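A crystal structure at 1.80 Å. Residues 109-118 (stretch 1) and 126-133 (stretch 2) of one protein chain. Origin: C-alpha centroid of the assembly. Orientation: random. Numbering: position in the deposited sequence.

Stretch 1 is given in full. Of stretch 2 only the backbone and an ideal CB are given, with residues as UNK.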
# COMPACT_ATOMS: atom_id res chain seq x y z
N PRO A 109 4.17 -7.32 -11.68
CA PRO A 109 3.87 -8.39 -10.72
C PRO A 109 3.33 -9.62 -11.48
O PRO A 109 2.58 -9.48 -12.46
CB PRO A 109 2.82 -7.76 -9.79
CG PRO A 109 2.26 -6.63 -10.58
CD PRO A 109 3.48 -6.08 -11.31
N ALA A 110 3.73 -10.80 -11.03
CA ALA A 110 3.32 -12.06 -11.66
C ALA A 110 1.80 -12.26 -11.49
O ALA A 110 1.31 -12.27 -10.36
CB ALA A 110 4.06 -13.21 -11.02
N THR A 111 1.07 -12.44 -12.59
CA THR A 111 -0.37 -12.63 -12.48
C THR A 111 -0.73 -14.07 -12.03
O THR A 111 -1.89 -14.35 -11.72
CB THR A 111 -1.09 -12.34 -13.78
OG1 THR A 111 -0.56 -13.19 -14.81
CG2 THR A 111 -0.93 -10.84 -14.16
N THR A 112 0.27 -14.95 -11.97
CA THR A 112 0.06 -16.34 -11.57
C THR A 112 0.17 -16.55 -10.07
O THR A 112 -0.06 -17.67 -9.58
CB THR A 112 1.11 -17.26 -12.22
OG1 THR A 112 2.41 -16.67 -12.03
CG2 THR A 112 0.81 -17.43 -13.71
N ARG A 113 0.51 -15.49 -9.34
CA ARG A 113 0.67 -15.58 -7.89
C ARG A 113 -0.13 -14.55 -7.15
O ARG A 113 -0.26 -13.42 -7.60
CB ARG A 113 2.14 -15.42 -7.51
CG ARG A 113 2.96 -16.61 -7.98
CD ARG A 113 4.44 -16.34 -7.88
NE ARG A 113 4.92 -16.32 -6.50
CZ ARG A 113 6.21 -16.19 -6.21
NH1 ARG A 113 7.08 -16.07 -7.19
NH2 ARG A 113 6.62 -16.16 -4.95
N GLU A 114 -0.65 -14.93 -5.99
CA GLU A 114 -1.44 -13.99 -5.21
C GLU A 114 -0.56 -12.94 -4.53
O GLU A 114 0.48 -13.27 -3.97
CB GLU A 114 -2.27 -14.75 -4.17
CG GLU A 114 -2.99 -13.84 -3.15
CD GLU A 114 -3.89 -14.63 -2.17
OE1 GLU A 114 -4.15 -15.83 -2.40
OE2 GLU A 114 -4.34 -14.03 -1.18
N HIS A 115 -0.99 -11.68 -4.59
CA HIS A 115 -0.27 -10.60 -3.92
C HIS A 115 -1.27 -9.98 -2.97
O HIS A 115 -2.45 -9.87 -3.32
CB HIS A 115 0.17 -9.50 -4.90
CG HIS A 115 1.20 -9.97 -5.89
ND1 HIS A 115 0.91 -10.87 -6.89
CD2 HIS A 115 2.50 -9.63 -6.04
CE1 HIS A 115 2.00 -11.07 -7.63
NE2 HIS A 115 2.97 -10.33 -7.13
N GLN A 116 -0.80 -9.62 -1.79
CA GLN A 116 -1.60 -8.94 -0.76
C GLN A 116 -0.86 -7.60 -0.63
O GLN A 116 0.33 -7.58 -0.37
CB GLN A 116 -1.59 -9.77 0.52
CG GLN A 116 -2.48 -11.04 0.31
CD GLN A 116 -2.22 -12.14 1.31
OE1 GLN A 116 -1.59 -11.92 2.34
NE2 GLN A 116 -2.72 -13.34 1.02
N ILE A 117 -1.61 -6.52 -0.78
CA ILE A 117 -1.05 -5.17 -0.84
C ILE A 117 -1.69 -4.18 0.12
O ILE A 117 -2.91 -4.13 0.22
CB ILE A 117 -1.27 -4.65 -2.28
CG1 ILE A 117 -0.67 -5.68 -3.28
CG2 ILE A 117 -0.66 -3.28 -2.46
CD1 ILE A 117 -1.18 -5.56 -4.72
N ALA A 118 -0.88 -3.36 0.80
CA ALA A 118 -1.45 -2.34 1.71
C ALA A 118 -2.46 -2.99 2.69
O ALA A 118 -3.58 -2.49 2.93
CB ALA A 118 -2.14 -1.28 0.90
N UNK A 126 -7.53 -4.98 2.48
CA UNK A 126 -6.26 -4.96 1.73
C UNK A 126 -6.62 -4.96 0.25
O UNK A 126 -7.81 -5.07 -0.11
CB UNK A 126 -5.37 -6.15 2.08
N UNK A 127 -5.61 -4.81 -0.62
CA UNK A 127 -5.85 -4.99 -2.04
C UNK A 127 -5.19 -6.35 -2.33
O UNK A 127 -4.34 -6.81 -1.56
CB UNK A 127 -5.29 -3.85 -2.89
N UNK A 128 -5.62 -6.99 -3.42
CA UNK A 128 -5.02 -8.24 -3.84
C UNK A 128 -4.90 -8.21 -5.33
O UNK A 128 -5.59 -7.47 -6.03
CB UNK A 128 -5.83 -9.45 -3.37
N UNK A 129 -3.99 -9.03 -5.85
CA UNK A 129 -3.84 -9.11 -7.28
C UNK A 129 -3.32 -10.53 -7.58
O UNK A 129 -2.85 -11.23 -6.68
CB UNK A 129 -2.90 -8.02 -7.81
N UNK A 130 -3.41 -10.91 -8.84
CA UNK A 130 -2.93 -12.22 -9.24
C UNK A 130 -3.94 -13.34 -9.06
O UNK A 130 -5.07 -13.13 -8.68
CB UNK A 130 -1.66 -12.56 -8.45
N UNK A 131 -3.50 -14.54 -9.39
CA UNK A 131 -4.30 -15.75 -9.34
C UNK A 131 -4.46 -16.18 -7.90
O UNK A 131 -3.52 -16.61 -7.26
CB UNK A 131 -3.67 -16.87 -10.17
N UNK A 132 -5.67 -16.02 -7.38
CA UNK A 132 -5.99 -16.33 -6.00
C UNK A 132 -6.35 -17.79 -5.72
O UNK A 132 -5.74 -18.42 -4.87
CB UNK A 132 -7.15 -15.44 -5.55
N UNK A 133 -7.34 -18.30 -6.43
CA UNK A 133 -7.81 -19.68 -6.25
C UNK A 133 -8.53 -20.16 -7.49
O UNK A 133 -8.77 -19.40 -8.43
CB UNK A 133 -8.73 -19.79 -5.03

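Position 126 lies opposite Ala118, where the first stretch turns a corner. Its CA-to-CB bond points sideways, and the ideal CB is 3.7 Å from Ile117 O; many side chains would fit, including a long polar one running beside Gln116. The residue is Glu126, whose OE1 comes within 3.6 Å of Gln116 CG.

Position 127 forms an antiparallel hydrogen-bonded pair with Ile117: its N donates to Ile117 O and its O accepts from Ile117 N, both at 2.9 Å. Its CB shares a sheet face with the side chain of Ile117, so a branched aliphatic residue would suit. Leu127 is found, its CB 4.0 Å from Ile117 CB.

Position 128 pairs with Gln116 without backbone hydrogen bonds between the two; instead its CA packs 3.1 Å from His115 O. The CB lies on the face of Gln116, and the carboxylate of Glu114 lies farther along that face. Anything polar could be accommodated, but a long, positively charged chain would profit most. Lys128, extended with chi2 to chi4 all t, places NZ 2.9 Å from Glu114 OE2 in a salt bridge. The same OE2 accepts a hydrogen bond from Gln116 NE2 at 2.8 Å, so one oxygen gathers both donors.

Position 129 is locked to His115 by two backbone hydrogen bonds, from His115 N to its O (2.8 Å) and from its N to His115 O (3.1 Å). The ideal CB is 4.3 Å from Ile117 CD1 and 4.5 Å from His115 CB, which favours a small residue such as alanine, serine or threonine. In Ser129, OG sits 3.3 Å from His115 CB and hydrogen-bonds at 2.8 Å to a water that donates to Ala110 O, 3.0 Å away.

At position 130 an ideal CB would fall 1.9 Å from Arg113 O, a clash, and phi/psi of 86/-179° would also jam it against the preceding carbonyl. Both arguments demand glycine. Gly130 brings its CA within 3.4 Å of both Thr111 O and Arg113 O, making CA-H...O contacts with each.

Position 131 points its CB sideways beside the turn from Ala110 to Arg113, and its N makes a weak hydrogen bond to Thr111 O (2.8 Å). A broad side chain could cover Thr112. Trp131 does so, with CE3 4.2 Å from Thr112 CB.

Position 132 starts sideways, its ideal CB 4.4 Å from Glu114 OE1; an aliphatic chain could reach the methylenes of Glu114. Leu132 brings CD2 to 3.5 Å from Glu114 CG.

Position 133 meets nothing of stretch 1 and is unconstrained by it; Ser133 is present.

Stretch 2 126-133: ELKSGWLS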
# COMPACT_ATOMS: atom_id res chain seq x y z
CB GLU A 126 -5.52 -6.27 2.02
CG GLU A 126 -6.29 -7.54 1.50
CD GLU A 126 -5.83 -8.86 2.13
OE1 GLU A 126 -4.62 -9.01 2.32
OE2 GLU A 126 -6.68 -9.77 2.42
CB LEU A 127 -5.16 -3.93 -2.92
CG LEU A 127 -5.57 -2.48 -2.68
CD1 LEU A 127 -4.88 -1.60 -3.76
CD2 LEU A 127 -7.07 -2.31 -2.72
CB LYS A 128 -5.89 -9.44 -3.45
CG LYS A 128 -5.88 -9.74 -1.96
CD LYS A 128 -6.51 -11.10 -1.69
CE LYS A 128 -6.38 -11.45 -0.21
NZ LYS A 128 -6.73 -12.87 0.05
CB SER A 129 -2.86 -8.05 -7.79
OG SER A 129 -1.50 -8.40 -7.53
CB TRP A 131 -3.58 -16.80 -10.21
CG TRP A 131 -4.20 -18.14 -10.28
CD1 TRP A 131 -5.42 -18.53 -9.78
CD2 TRP A 131 -3.62 -19.29 -10.88
NE1 TRP A 131 -5.62 -19.88 -10.03
CE2 TRP A 131 -4.53 -20.36 -10.71
CE3 TRP A 131 -2.41 -19.53 -11.56
CZ2 TRP A 131 -4.26 -21.66 -11.19
CZ3 TRP A 131 -2.15 -20.81 -12.03
CH2 TRP A 131 -3.08 -21.86 -11.84
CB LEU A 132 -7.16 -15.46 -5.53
CG LEU A 132 -7.11 -13.95 -5.76
CD1 LEU A 132 -8.30 -13.26 -5.02
CD2 LEU A 132 -5.80 -13.40 -5.24
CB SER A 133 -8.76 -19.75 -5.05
OG SER A 133 -9.79 -18.78 -5.19
O HOH W 1 -0.29 -9.78 -9.67
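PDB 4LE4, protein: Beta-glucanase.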